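GTP cyclohydrolase 1 type 2 homolog (Escherichia coli, Escherichia coli O157:H7, PDB 1NMO) is a toroidal homohexamer of the NIF3 family with a dinuclear metal site, and may take part in degrading radiation-damaged nucleotides. Local coordinates at the interface of chains A and B. Coordinates in Å, arbitrary orientation; residue numbers count along the deposited sequence, not the author numbering. Chains: chain A/B, Hypothetical protein ybgI.

The interface of chains A and B. Residues chain A 42-43, 64, 215-216, 245; chain B 197, 201.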
loop_
_atom_site.group_PDB
_atom_site.type_symbol
_atom_site.label_atom_id
_atom_site.label_comp_id
_atom_site.label_asym_id
_atom_site.label_seq_id
_atom_site.Cartn_x
_atom_site.Cartn_y
_atom_site.Cartn_z
ATOM N N VAL A 42 -9.526 -18.797 -23.796
ATOM C CA VAL A 42 -8.508 -18.274 -24.749
ATOM C C VAL A 42 -7.319 -19.285 -25.003
ATOM O O VAL A 42 -6.897 -19.525 -26.138
ATOM C CB VAL A 42 -7.957 -16.946 -24.141
ATOM C CG1 VAL A 42 -6.782 -16.406 -24.971
ATOM C CG2 VAL A 42 -9.098 -15.893 -24.022
ATOM N N THR A 43 -6.847 -19.932 -23.931
ATOM C CA THR A 43 -5.660 -20.772 -23.985
ATOM C C THR A 43 -5.783 -22.022 -23.203
ATOM O O THR A 43 -6.338 -21.990 -22.117
ATOM C CB THR A 43 -4.474 -19.940 -23.445
ATOM O OG1 THR A 43 -4.351 -18.784 -24.289
ATOM C CG2 THR A 43 -3.109 -20.722 -23.414
ATOM N N HIS A 64 -5.598 -20.586 -28.386
ATOM C CA HIS A 64 -4.180 -20.988 -28.316
ATOM C C HIS A 64 -3.986 -22.411 -27.741
ATOM O O HIS A 64 -3.999 -22.645 -26.514
ATOM C CB HIS A 64 -3.381 -20.047 -27.421
ATOM C CG HIS A 64 -3.385 -18.622 -27.855
ATOM N ND1 HIS A 64 -4.117 -17.654 -27.201
ATOM C CD2 HIS A 64 -2.733 -17.993 -28.862
ATOM C CE1 HIS A 64 -3.905 -16.490 -27.778
ATOM N NE2 HIS A 64 -3.069 -16.664 -28.784
ATOM N N HIS A 215 -3.108 -8.737 -24.514
ATOM C CA HIS A 215 -3.249 -9.887 -25.410
ATOM C C HIS A 215 -4.470 -10.732 -25.086
ATOM O O HIS A 215 -5.362 -11.012 -25.953
ATOM C CB HIS A 215 -2.030 -10.798 -25.359
ATOM C CG HIS A 215 -2.010 -11.783 -26.478
ATOM N ND1 HIS A 215 -0.903 -11.994 -27.283
ATOM C CD2 HIS A 215 -2.943 -12.667 -26.889
ATOM C CE1 HIS A 215 -1.147 -12.983 -28.128
ATOM N NE2 HIS A 215 -2.384 -13.406 -27.911
ATOM N N HIS A 216 -4.471 -11.236 -23.858
ATOM C CA HIS A 216 -5.648 -12.002 -23.396
ATOM C C HIS A 216 -6.969 -11.166 -23.431
ATOM O O HIS A 216 -8.042 -11.670 -23.857
ATOM C CB HIS A 216 -5.446 -12.440 -21.973
ATOM C CG HIS A 216 -6.638 -13.126 -21.404
ATOM N ND1 HIS A 216 -6.794 -14.508 -21.436
ATOM C CD2 HIS A 216 -7.715 -12.629 -20.744
ATOM C CE1 HIS A 216 -7.919 -14.829 -20.813
ATOM N NE2 HIS A 216 -8.495 -13.710 -20.382
ATOM N N ASN A 245 -5.465 -13.255 -17.469
ATOM C CA ASN A 245 -4.049 -13.263 -17.800
ATOM C C ASN A 245 -3.789 -11.736 -17.994
ATOM O O ASN A 245 -4.545 -11.066 -18.740
ATOM C CB ASN A 245 -3.862 -14.084 -19.087
ATOM C CG ASN A 245 -2.392 -14.107 -19.579
ATOM O OD1 ASN A 245 -1.613 -13.148 -19.311
ATOM N ND2 ASN A 245 -2.013 -15.169 -20.328
ATOM N N GLU B 197 1.566 -13.262 -24.057
ATOM C CA GLU B 197 0.465 -14.032 -23.459
ATOM C C GLU B 197 0.927 -15.339 -22.833
ATOM O O GLU B 197 0.498 -15.622 -21.759
ATOM C CB GLU B 197 -0.602 -14.373 -24.503
ATOM C CG GLU B 197 -1.958 -14.937 -23.929
ATOM C CD GLU B 197 -1.987 -16.413 -23.837
ATOM O OE1 GLU B 197 -1.062 -17.045 -24.403
ATOM O OE2 GLU B 197 -2.929 -16.953 -23.201
ATOM N N HIS B 201 1.584 -18.139 -18.301
ATOM C CA HIS B 201 1.303 -19.534 -17.932
ATOM C C HIS B 201 2.615 -20.198 -17.585
ATOM O O HIS B 201 2.690 -21.066 -16.694
ATOM C CB HIS B 201 0.679 -20.280 -19.112
ATOM C CG HIS B 201 -0.466 -19.562 -19.756
ATOM N ND1 HIS B 201 -1.697 -19.428 -19.148
ATOM C CD2 HIS B 201 -0.549 -18.883 -20.928
ATOM C CE1 HIS B 201 -2.496 -18.692 -19.916
ATOM N NE2 HIS B 201 -1.818 -18.351 -21.003
HETATM O O HOH W 1 -4.562 -16.328 -21.339
#
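The methylene CB of B:Glu197 sits over the face of the A:His215 imidazole, 3.6 Å from the ring centroid, a CH-pi contact across two-fold related subunits of a NIF3-family hexamer. A:His215 and A:His64 are metal ligands of the dinuclear site, so chain B packs directly against the metal-binding shell of chain A. On the far side of the B:Glu197 carboxylate, a second and looser apolar contact sets the methyl CG2 of A:Thr43 4.0 Å from CD2 of the B:His201 ring.

B:Glu197 starts helix 197-206. Its CG is anti to the backbone N (chi1 -168°), and a bend at chi2 turns the carboxylate away from the A:His215 ring toward A:Thr43. There B:Glu197 OE2 accepts the A:Thr43 hydroxyl OG1 at 2.6 Å, from above the carboxylate plane. One helical turn on, B:His201 NE2 donates to the same B:Glu197 OE2 at 2.8 Å from the opposite face, almost straight (173° at H) and with the oxygen in its ring plane. Two donors from opposite faces should restrain rotation of the carboxylate, B:His201 acting as the second-shell support within its own chain. The other oxygen, B:Glu197 OE1, stands over the rim of the A:His64 ring, 4.2 Å from A:His64 ND1, with the ring and carboxylate planes close to parallel.

At the polar rim, A:Asn245 ND2 donates to the backbone carbonyl O of B:Glu197 at 2.9 Å, the acceptor lying in the amide plane. The amide stands nearly perpendicular to the B:His201 ring, their planes 85° apart. Water 1 lies 2.6 Å from B:Glu197 OE2 and also bonds A:Asn245 ND2 and A:His216 ND1, tying the carboxylate to both chain A side chains.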